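Local atomic coordinates of beta-N-acetylhexosaminidase (Streptomyces plicatus, PDB entry 1JAK), a protein that removes terminal beta-linked N-acetylhexosamine residues from glycosides by hydrolysis, probably through substrate-assisted catalysis, as a family 20 glycoside hydrolase. Residues Gln199-Ala204 and Asn258-Ser263; Leu211-Gly216 and Gly225-Lys230; Asp252-Thr257 and Ala327-Phe332; Thr280-Ser285 and Trp448-Ser453. One frame throughout, in Å; residues are numbered along the deposited sequence.

Contact 1: Gln199-Ala204 and Asn258-Ser263; sequences QGWRIA and NAALAS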
# COMPACT_ATOMS: atom_id res chain seq x y z
N GLN A 199 11.14 -17.55 5.75
CA GLN A 199 11.62 -18.06 4.47
C GLN A 199 12.62 -17.18 3.74
O GLN A 199 13.10 -17.53 2.66
CB GLN A 199 10.43 -18.36 3.56
CG GLN A 199 9.42 -19.33 4.19
CD GLN A 199 8.32 -18.64 4.96
OE1 GLN A 199 8.49 -17.52 5.45
NE2 GLN A 199 7.18 -19.30 5.10
N GLY A 200 12.96 -16.03 4.32
CA GLY A 200 13.92 -15.16 3.66
C GLY A 200 14.20 -13.83 4.32
O GLY A 200 13.34 -13.26 4.99
N TRP A 201 15.43 -13.36 4.14
CA TRP A 201 15.88 -12.07 4.67
C TRP A 201 16.18 -11.30 3.38
O TRP A 201 17.06 -11.70 2.62
CB TRP A 201 17.15 -12.25 5.50
CG TRP A 201 17.60 -10.96 6.08
CD1 TRP A 201 18.32 -9.98 5.45
CD2 TRP A 201 17.28 -10.46 7.38
NE1 TRP A 201 18.46 -8.90 6.28
CE2 TRP A 201 17.84 -9.16 7.47
CE3 TRP A 201 16.57 -10.97 8.48
CZ2 TRP A 201 17.71 -8.37 8.62
CZ3 TRP A 201 16.45 -10.19 9.62
CH2 TRP A 201 17.01 -8.90 9.68
N ARG A 202 15.46 -10.21 3.15
CA ARG A 202 15.59 -9.49 1.89
C ARG A 202 16.32 -8.15 1.80
O ARG A 202 16.17 -7.45 0.80
CB ARG A 202 14.20 -9.33 1.28
CG ARG A 202 13.36 -10.62 1.27
CD ARG A 202 14.03 -11.75 0.49
NE ARG A 202 13.16 -12.92 0.40
CZ ARG A 202 13.59 -14.15 0.13
NH1 ARG A 202 14.88 -14.38 -0.08
NH2 ARG A 202 12.72 -15.16 0.09
N ILE A 203 17.08 -7.78 2.82
CA ILE A 203 17.82 -6.52 2.75
C ILE A 203 19.25 -6.73 3.24
O ILE A 203 19.47 -7.29 4.31
CB ILE A 203 17.13 -5.40 3.59
CG1 ILE A 203 17.94 -4.10 3.50
CG2 ILE A 203 16.97 -5.84 5.04
CD1 ILE A 203 18.04 -3.53 2.10
N ALA A 204 20.22 -6.31 2.43
CA ALA A 204 21.62 -6.49 2.79
C ALA A 204 22.01 -5.65 4.01
O ALA A 204 21.78 -4.44 4.04
CB ALA A 204 22.51 -6.14 1.60
N ASN A 258 13.28 -16.89 11.36
CA ASN A 258 14.12 -18.02 10.96
C ASN A 258 15.23 -17.70 9.96
O ASN A 258 16.31 -18.26 10.06
CB ASN A 258 13.29 -19.17 10.40
CG ASN A 258 14.12 -20.44 10.25
OD1 ASN A 258 14.45 -21.09 11.24
ND2 ASN A 258 14.49 -20.77 9.02
N ALA A 259 14.97 -16.82 9.00
CA ALA A 259 16.00 -16.51 8.01
C ALA A 259 17.26 -15.99 8.70
O ALA A 259 18.38 -16.35 8.33
CB ALA A 259 15.49 -15.49 7.00
N ALA A 260 17.08 -15.15 9.72
CA ALA A 260 18.22 -14.61 10.46
C ALA A 260 18.84 -15.70 11.32
O ALA A 260 20.07 -15.85 11.36
CB ALA A 260 17.77 -13.44 11.34
N LEU A 261 18.00 -16.45 12.02
CA LEU A 261 18.46 -17.52 12.90
C LEU A 261 19.25 -18.58 12.14
O LEU A 261 20.22 -19.13 12.66
CB LEU A 261 17.27 -18.18 13.59
CG LEU A 261 16.47 -17.30 14.56
CD1 LEU A 261 15.20 -18.03 14.98
CD2 LEU A 261 17.33 -16.96 15.77
N ALA A 262 18.82 -18.88 10.92
CA ALA A 262 19.48 -19.88 10.10
C ALA A 262 20.84 -19.39 9.60
O ALA A 262 21.71 -20.19 9.26
CB ALA A 262 18.60 -20.25 8.91
N SER A 263 21.01 -18.08 9.57
CA SER A 263 22.25 -17.47 9.09
C SER A 263 23.33 -17.34 10.16
O SER A 263 24.52 -17.35 9.84
CB SER A 263 21.94 -16.08 8.51
OG SER A 263 21.02 -16.18 7.43
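Gly200 and Ala259 bring their backbones close together, with 5.0 Å between the two CA atoms, where an extended loop runs up against a short helix. Both belong to the alpha/beta barrel of the catalytic domain. The loop follows strand 190-194, and helix 258-263 comes after the neighbouring strand 246-250. The join is buried and apolar. The methyl of Ala259 points at the loop, and its CB sits 3.4 Å from Gly200 C. The same methyl lies 3.9 Å from Trp201 CB, so it fills the bend between the Gly200 peptide and the start of the tryptophan side chain. Ala260 takes the next place along the helix. Its CB meets the six-membered part of the indole obliquely, 3.9 Å from Trp201 CZ3. The first torsion of Trp201 sets CG opposite its backbone N (chi1 -178°), which carries the ring out beside the helix. The pyrrole end is pinned within the loop, where Trp201 NE1 gives its N-H to Ile203 O at 2.7 Å. That carbonyl lies in the ring plane, but the bond is clearly bent, at 131°. Phe297 and Val301 of helix 292-307 and Leu211 of helix 210-213 also pack on the indole. On the helix, Ser263 OG turns back to bond Ala259 O at 2.8 Å. Gly200 is kept small by Arg202 and not by the helix: Gly200 CA sits 3.7 Å above the plane of the Arg202 guanidinium, over its centre, and a CB there would collide with Arg202 CZ.

Contact 2: Leu211-Gly216 and Gly225-Lys230; sequences LATYGG and GGYYTK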
# COMPACT_ATOMS: atom_id res chain seq x y z
N LEU A 211 23.10 -12.63 6.49
CA LEU A 211 21.65 -12.50 6.49
C LEU A 211 21.14 -12.51 5.06
O LEU A 211 20.19 -13.23 4.73
CB LEU A 211 21.21 -11.22 7.19
CG LEU A 211 21.50 -11.13 8.70
CD1 LEU A 211 21.10 -9.77 9.22
CD2 LEU A 211 20.73 -12.23 9.43
N ALA A 212 21.78 -11.73 4.19
CA ALA A 212 21.37 -11.67 2.80
C ALA A 212 21.90 -12.83 1.95
O ALA A 212 21.14 -13.48 1.24
CB ALA A 212 21.80 -10.34 2.18
N THR A 213 23.20 -13.09 2.04
CA THR A 213 23.81 -14.15 1.24
C THR A 213 23.34 -15.56 1.56
O THR A 213 23.27 -16.41 0.68
CB THR A 213 25.35 -14.10 1.35
OG1 THR A 213 25.75 -14.35 2.70
CG2 THR A 213 25.86 -12.74 0.92
N TYR A 214 23.00 -15.81 2.82
CA TYR A 214 22.51 -17.12 3.22
C TYR A 214 21.01 -17.05 3.52
O TYR A 214 20.22 -17.81 2.95
CB TYR A 214 23.25 -17.63 4.46
CG TYR A 214 22.93 -19.07 4.79
CD1 TYR A 214 23.45 -20.11 4.02
CD2 TYR A 214 22.08 -19.40 5.85
CE1 TYR A 214 23.14 -21.45 4.31
CE2 TYR A 214 21.76 -20.72 6.14
CZ TYR A 214 22.29 -21.74 5.37
OH TYR A 214 21.99 -23.05 5.66
N GLY A 215 20.63 -16.14 4.40
CA GLY A 215 19.23 -15.99 4.77
C GLY A 215 18.31 -15.65 3.61
O GLY A 215 17.11 -15.92 3.66
N GLY A 216 18.86 -15.04 2.57
CA GLY A 216 18.02 -14.69 1.43
C GLY A 216 18.19 -15.66 0.28
O GLY A 216 17.65 -15.43 -0.80
N GLY A 225 16.19 -17.49 -4.04
CA GLY A 225 15.43 -16.52 -3.28
C GLY A 225 15.73 -15.14 -3.83
O GLY A 225 15.23 -14.76 -4.90
N GLY A 226 16.55 -14.39 -3.10
CA GLY A 226 16.92 -13.06 -3.53
C GLY A 226 16.89 -12.06 -2.39
O GLY A 226 16.42 -12.36 -1.30
N TYR A 227 17.41 -10.87 -2.64
CA TYR A 227 17.41 -9.81 -1.64
C TYR A 227 17.79 -8.52 -2.32
O TYR A 227 18.29 -8.54 -3.45
CB TYR A 227 18.39 -10.12 -0.50
CG TYR A 227 19.84 -10.17 -0.91
CD1 TYR A 227 20.61 -9.00 -0.98
CD2 TYR A 227 20.44 -11.38 -1.26
CE1 TYR A 227 21.95 -9.05 -1.40
CE2 TYR A 227 21.77 -11.43 -1.68
CZ TYR A 227 22.51 -10.27 -1.74
OH TYR A 227 23.82 -10.33 -2.16
N TYR A 228 17.55 -7.40 -1.65
CA TYR A 228 17.90 -6.11 -2.20
C TYR A 228 19.21 -5.62 -1.63
O TYR A 228 19.43 -5.71 -0.42
CB TYR A 228 16.85 -5.05 -1.86
CG TYR A 228 15.44 -5.43 -2.18
CD1 TYR A 228 15.06 -5.78 -3.47
CD2 TYR A 228 14.48 -5.46 -1.17
CE1 TYR A 228 13.76 -6.15 -3.75
CE2 TYR A 228 13.17 -5.83 -1.45
CZ TYR A 228 12.82 -6.17 -2.74
OH TYR A 228 11.53 -6.57 -3.00
N THR A 229 20.07 -5.11 -2.50
CA THR A 229 21.31 -4.51 -2.05
C THR A 229 20.82 -3.17 -1.51
O THR A 229 19.67 -2.79 -1.73
CB THR A 229 22.26 -4.23 -3.22
OG1 THR A 229 21.58 -3.45 -4.21
CG2 THR A 229 22.76 -5.52 -3.84
N LYS A 230 21.68 -2.45 -0.79
CA LYS A 230 21.31 -1.14 -0.27
C LYS A 230 20.88 -0.25 -1.44
O LYS A 230 19.90 0.49 -1.35
CB LYS A 230 22.50 -0.49 0.43
CG LYS A 230 23.15 -1.32 1.51
CD LYS A 230 22.41 -1.24 2.82
CE LYS A 230 23.26 -1.76 3.97
NZ LYS A 230 22.51 -1.70 5.25
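Ala212 sets its methyl squarely on one face of the Tyr227 ring. Ala212 CB is 3.6 Å from the ring centroid and only 9° off the ring normal, a clear CH-pi contact. The tyrosine reaches this place because its CG stands between the backbone N and the carbonyl carbon (chi1 64°). The second torsion (85°) turns the ring plane across that of CA, CB and CG, and a face looks at the end of helix 210-213. The ring also meets the backbone of this helix end, with Tyr227 CD2 3.3 Å from Ala212 O. Towards the hydroxyl end the packing is looser, and Thr213 CG2 is 4.4 Å from Tyr227 OH. Beside the ring the backbones are tied by one bond. Gly226 N donates to Gly216 O at 2.8 Å, and the bond is almost straight. A CB on Gly225 would strike Gly216 O, and one on Gly216 would crowd Gly226 O. Gly226 is held to glycine by its own backbone angles. Gly226 O is taken up by Arg202 NH1. Further on, Thr229 OG1 holds Glu232 N. In the alpha/beta barrel this is the glycine-rich loop that joins the short helix 210-213 to helix 230-242, with Thr229 as the N-cap of the second helix.

Contact 3: Asp252-Thr257 and Ala327-Phe332; sequences DMPGHT and ADFVAF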
# COMPACT_ATOMS: atom_id res chain seq x y z
N ASP A 252 10.63 -8.10 11.01
CA ASP A 252 9.83 -8.76 12.04
C ASP A 252 10.65 -9.36 13.19
O ASP A 252 11.64 -10.05 12.95
CB ASP A 252 8.98 -9.86 11.39
CG ASP A 252 7.67 -10.09 12.11
OD1 ASP A 252 7.58 -9.79 13.32
OD2 ASP A 252 6.72 -10.59 11.47
N MET A 253 10.22 -9.09 14.42
CA MET A 253 10.90 -9.60 15.61
C MET A 253 9.93 -9.61 16.79
O MET A 253 9.01 -8.80 16.84
CB MET A 253 12.12 -8.74 15.93
CG MET A 253 11.81 -7.26 16.07
SD MET A 253 13.29 -6.26 16.34
CE MET A 253 13.92 -6.11 14.65
N PRO A 254 10.12 -10.52 17.76
CA PRO A 254 11.16 -11.55 17.84
C PRO A 254 10.78 -12.83 17.09
O PRO A 254 11.59 -13.74 16.95
CB PRO A 254 11.29 -11.78 19.34
CG PRO A 254 9.87 -11.67 19.79
CD PRO A 254 9.35 -10.46 19.01
N GLY A 255 9.53 -12.88 16.63
CA GLY A 255 9.07 -14.04 15.88
C GLY A 255 9.32 -13.84 14.40
O GLY A 255 9.77 -12.77 13.99
N HIS A 256 9.02 -14.86 13.59
CA HIS A 256 9.21 -14.77 12.14
C HIS A 256 10.64 -14.38 11.80
O HIS A 256 10.88 -13.58 10.88
CB HIS A 256 8.23 -13.75 11.55
CG HIS A 256 6.83 -14.26 11.46
ND1 HIS A 256 6.43 -15.14 10.47
CD2 HIS A 256 5.75 -14.06 12.25
CE1 HIS A 256 5.16 -15.46 10.67
NE2 HIS A 256 4.73 -14.82 11.74
N THR A 257 11.58 -14.97 12.52
CA THR A 257 12.99 -14.67 12.36
C THR A 257 13.87 -15.83 11.90
O THR A 257 15.09 -15.75 12.02
CB THR A 257 13.56 -14.15 13.70
OG1 THR A 257 13.08 -14.99 14.76
CG2 THR A 257 13.13 -12.72 13.95
N ALA A 327 6.03 -13.41 28.85
CA ALA A 327 6.87 -12.53 29.64
C ALA A 327 8.13 -12.11 28.89
O ALA A 327 8.59 -10.97 29.03
CB ALA A 327 7.24 -13.20 30.96
N ASP A 328 8.71 -13.03 28.11
CA ASP A 328 9.90 -12.71 27.35
C ASP A 328 9.56 -11.75 26.21
O ASP A 328 10.35 -10.88 25.86
CB ASP A 328 10.55 -13.97 26.77
CG ASP A 328 11.21 -14.83 27.84
OD1 ASP A 328 11.77 -14.27 28.80
OD2 ASP A 328 11.19 -16.07 27.69
N PHE A 329 8.37 -11.93 25.62
CA PHE A 329 7.93 -11.06 24.54
C PHE A 329 7.85 -9.63 25.06
O PHE A 329 8.34 -8.69 24.43
CB PHE A 329 6.56 -11.50 24.03
CG PHE A 329 6.00 -10.62 22.94
CD1 PHE A 329 6.42 -10.77 21.62
CD2 PHE A 329 5.04 -9.66 23.24
CE1 PHE A 329 5.89 -9.97 20.61
CE2 PHE A 329 4.50 -8.85 22.24
CZ PHE A 329 4.93 -9.01 20.92
N VAL A 330 7.22 -9.46 26.23
CA VAL A 330 7.09 -8.13 26.82
C VAL A 330 8.47 -7.54 27.13
O VAL A 330 8.73 -6.38 26.83
CB VAL A 330 6.24 -8.18 28.12
CG1 VAL A 330 6.18 -6.79 28.75
CG2 VAL A 330 4.83 -8.67 27.80
N ALA A 331 9.34 -8.35 27.73
CA ALA A 331 10.69 -7.88 28.06
C ALA A 331 11.43 -7.47 26.79
O ALA A 331 12.09 -6.43 26.75
CB ALA A 331 11.47 -8.98 28.78
N PHE A 332 11.31 -8.29 25.75
CA PHE A 332 11.96 -8.02 24.47
C PHE A 332 11.51 -6.69 23.88
O PHE A 332 12.33 -5.86 23.48
CB PHE A 332 11.66 -9.14 23.47
CG PHE A 332 12.30 -8.94 22.12
CD1 PHE A 332 13.62 -9.30 21.90
CD2 PHE A 332 11.57 -8.39 21.07
CE1 PHE A 332 14.22 -9.11 20.65
CE2 PHE A 332 12.16 -8.19 19.82
CZ PHE A 332 13.49 -8.56 19.61
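The Phe332 ring carries Pro254 over one face and Met253 at its edge. Pro254 CB lies 3.8 Å from the ring centroid, 12° off the normal, as a CH-pi contact over the middle of the ring. Pro254 CD is 3.7 Å from Phe332 CD2. The pyrrolidine and the phenyl slide past each other in opposite directions. At the edge, Met253 CG lies in the ring plane, 3.9 Å from Phe332 CE2. Met253 SD stands 5.2 Å from the ring centroid, also edge-on, a Met-aromatic contact. The Phe329 ring, one helical turn earlier, meets the proline obliquely, its CE1 3.8 Å from Pro254 CD. Both phenylalanines put CG opposite their backbone N (chi1 178° and -180°), which sends both rings from helix 326-342 onto Pro254. In the alpha/beta barrel this helix follows strand 313-315 and packs against the loop that leaves strand 246-250. With Phe332 cut back to an alanine, Pro254 is likely to lose the ring that its CB rests on, and a gap to open beside Met253. The peptide bond before Pro254 is cis. Just beyond, His256 belongs to the inhibitor pocket and bonds Glu320 and Asp197. Thr257 OG1 reaches back to Pro254 O at 2.9 Å, approaching from above the carbonyl plane.

Contact 4: Thr280-Ser285 and Trp448-Ser453; sequences TKVGFS and WTETLS. With IFG ((2R,3R,4S,5R)-2-acetamido-3,4-dihydroxy-5-hydroxymethyl-piperidine), chain F.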
# COMPACT_ATOMS: atom_id res chain seq x y z
N THR A 280 5.24 -23.30 4.76
CA THR A 280 4.27 -22.20 4.82
C THR A 280 3.59 -22.03 6.17
O THR A 280 2.51 -21.44 6.26
CB THR A 280 3.19 -22.38 3.73
OG1 THR A 280 2.62 -23.69 3.82
CG2 THR A 280 3.80 -22.18 2.34
N LYS A 281 4.20 -22.55 7.23
CA LYS A 281 3.63 -22.41 8.56
C LYS A 281 4.19 -21.15 9.23
O LYS A 281 5.11 -20.53 8.69
CB LYS A 281 3.96 -23.64 9.41
CG LYS A 281 3.18 -24.89 9.00
CD LYS A 281 3.58 -26.11 9.84
CE LYS A 281 3.46 -25.83 11.34
NZ LYS A 281 2.07 -25.46 11.74
N VAL A 282 3.63 -20.79 10.38
CA VAL A 282 4.08 -19.62 11.12
C VAL A 282 4.09 -19.87 12.63
O VAL A 282 3.44 -20.80 13.11
CB VAL A 282 3.15 -18.39 10.89
CG1 VAL A 282 3.00 -18.11 9.40
CG2 VAL A 282 1.78 -18.63 11.53
N GLY A 283 4.84 -19.04 13.35
CA GLY A 283 4.88 -19.11 14.81
C GLY A 283 5.91 -19.97 15.52
O GLY A 283 5.94 -19.99 16.75
N PHE A 284 6.75 -20.66 14.76
CA PHE A 284 7.74 -21.57 15.33
C PHE A 284 9.13 -21.01 15.61
O PHE A 284 9.94 -21.67 16.26
CB PHE A 284 7.88 -22.77 14.39
CG PHE A 284 8.33 -22.40 13.01
CD1 PHE A 284 9.68 -22.22 12.72
CD2 PHE A 284 7.40 -22.19 11.99
CE1 PHE A 284 10.09 -21.83 11.45
CE2 PHE A 284 7.80 -21.81 10.71
CZ PHE A 284 9.15 -21.63 10.44
N SER A 285 9.41 -19.81 15.11
CA SER A 285 10.73 -19.22 15.30
C SER A 285 10.77 -18.12 16.36
O SER A 285 9.78 -17.45 16.62
CB SER A 285 11.22 -18.64 13.98
OG SER A 285 10.29 -17.69 13.49
N TRP A 448 0.12 -11.01 1.49
CA TRP A 448 1.08 -12.01 1.91
C TRP A 448 1.36 -12.94 0.73
O TRP A 448 0.48 -13.19 -0.09
CB TRP A 448 0.53 -12.78 3.11
CG TRP A 448 0.28 -11.87 4.27
CD1 TRP A 448 -0.92 -11.37 4.69
CD2 TRP A 448 1.28 -11.30 5.13
NE1 TRP A 448 -0.73 -10.52 5.76
CE2 TRP A 448 0.61 -10.46 6.05
CE3 TRP A 448 2.68 -11.42 5.20
CZ2 TRP A 448 1.29 -9.74 7.04
CZ3 TRP A 448 3.35 -10.70 6.19
CH2 TRP A 448 2.66 -9.88 7.10
N THR A 449 2.57 -13.48 0.65
CA THR A 449 2.90 -14.30 -0.51
C THR A 449 3.24 -15.78 -0.36
O THR A 449 3.96 -16.33 -1.19
CB THR A 449 4.01 -13.61 -1.34
OG1 THR A 449 5.15 -13.35 -0.51
CG2 THR A 449 3.50 -12.28 -1.89
N GLU A 450 2.73 -16.43 0.68
CA GLU A 450 2.99 -17.86 0.83
C GLU A 450 2.60 -18.62 -0.44
O GLU A 450 3.26 -19.58 -0.82
CB GLU A 450 2.20 -18.45 1.99
CG GLU A 450 2.83 -18.28 3.36
CD GLU A 450 2.38 -17.03 4.08
OE1 GLU A 450 1.85 -16.11 3.42
OE2 GLU A 450 2.58 -16.96 5.31
N THR A 451 1.52 -18.17 -1.09
CA THR A 451 1.00 -18.84 -2.28
C THR A 451 1.19 -18.12 -3.62
O THR A 451 0.75 -18.63 -4.65
CB THR A 451 -0.52 -19.10 -2.13
OG1 THR A 451 -1.23 -17.86 -2.29
CG2 THR A 451 -0.84 -19.68 -0.76
N LEU A 452 1.84 -16.97 -3.60
CA LEU A 452 2.01 -16.17 -4.82
C LEU A 452 3.48 -16.03 -5.21
O LEU A 452 4.29 -15.53 -4.43
CB LEU A 452 1.39 -14.79 -4.59
CG LEU A 452 -0.00 -14.88 -3.95
CD1 LEU A 452 -0.48 -13.49 -3.54
CD2 LEU A 452 -0.98 -15.53 -4.91
N SER A 453 3.81 -16.46 -6.42
CA SER A 453 5.19 -16.41 -6.88
C SER A 453 5.46 -15.55 -8.12
O SER A 453 6.62 -15.42 -8.54
CB SER A 453 5.70 -17.83 -7.13
OG SER A 453 4.88 -18.52 -8.05
N1 IFG F . -0.33 -14.11 9.55
C2 IFG F . 1.10 -13.70 9.48
C3 IFG F . 1.65 -13.42 8.02
C4 IFG F . 1.11 -14.39 6.95
C5 IFG F . -0.42 -14.41 7.04
C6 IFG F . -1.13 -15.28 6.02
C7 IFG F . 0.51 -11.42 10.18
C8 IFG F . 0.67 -10.14 10.96
C9 IFG F . -0.92 -14.84 8.43
N2 IFG F . 1.32 -12.51 10.32
O7 IFG F . -0.41 -11.45 9.38
O3 IFG F . 3.07 -13.48 8.04
O4 IFG F . 1.61 -15.70 7.22
O6 IFG F . -2.48 -14.87 5.83
O HOH W 1 4.50 -18.86 6.09
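Glu450 bends towards Thr280 and Val282 through its first two torsions. Its CG is anti to the carbonyl carbon (chi1 -83°), and a sharp turn follows at chi2 (91°), which swings the carboxylate towards the bound azasugar. Val282 CG1, anti to its carbonyl carbon, is the methyl that reaches IFG O4. The direct contact between the loops is light. Thr280 CG2 rests 4.1 Å from Glu450 CB, and Val282 CG1 is 4.3 Å from Glu450 OE2. The inhibitor (IFG) joins the two sides. Its O4 hydroxyl donates to Glu450 OE2 in a very short bond of 2.5 Å, and Val282 CG1 lies 3.5 Å from the same O4. A water lies between Glu450 OE2 (2.8 Å) and Lys281 O, within hydrogen-bonding distance of both, and can link the loops. Trp448 offers a flat surface against which the piperidine lies. Inhibitor C3 is 3.4 Å above the plane of the indole, over its centre. Replacing Trp448 by a leucine would probably take away the flat surface that C3 rests on and let the piperidine tilt. Such aromatic stacking against a sugar ring is a common feature of glycoside hydrolase sites, and the substrate probably packs here in the same way. Asp401, Tyr399, Asp319, Glu320, Trp414 and Arg168 complete the polar grip. In the barrel, segment 280-285 lies in the long loop between helix 258-263 and helix 292-307, while segment 448-453 leaves strand 440-447 and leads to helix 455-462.

All four contacts lie in the family 20 catalytic domain and join loops and helices around its parallel barrel strands. Contacts 1 and 2 are neighbours, with centres 7 Å apart, and Arg202 of the first bonds to the backbone of the second. Contact 2 falls within the chain interval spanned by contact 1. Segment 252-257 of contact 3 runs directly into helix 258-263 of contact 1, although their centres are 16 Å apart. Contacts 3 and 4 alternate along the chain and meet where Ser285 reaches Thr257 and Val282 packs on His256. Contact 1 also touches contact 4, their centres 14 Å apart, so contacts 1, 3 and 4 adjoin the inhibitor pocket or its loops.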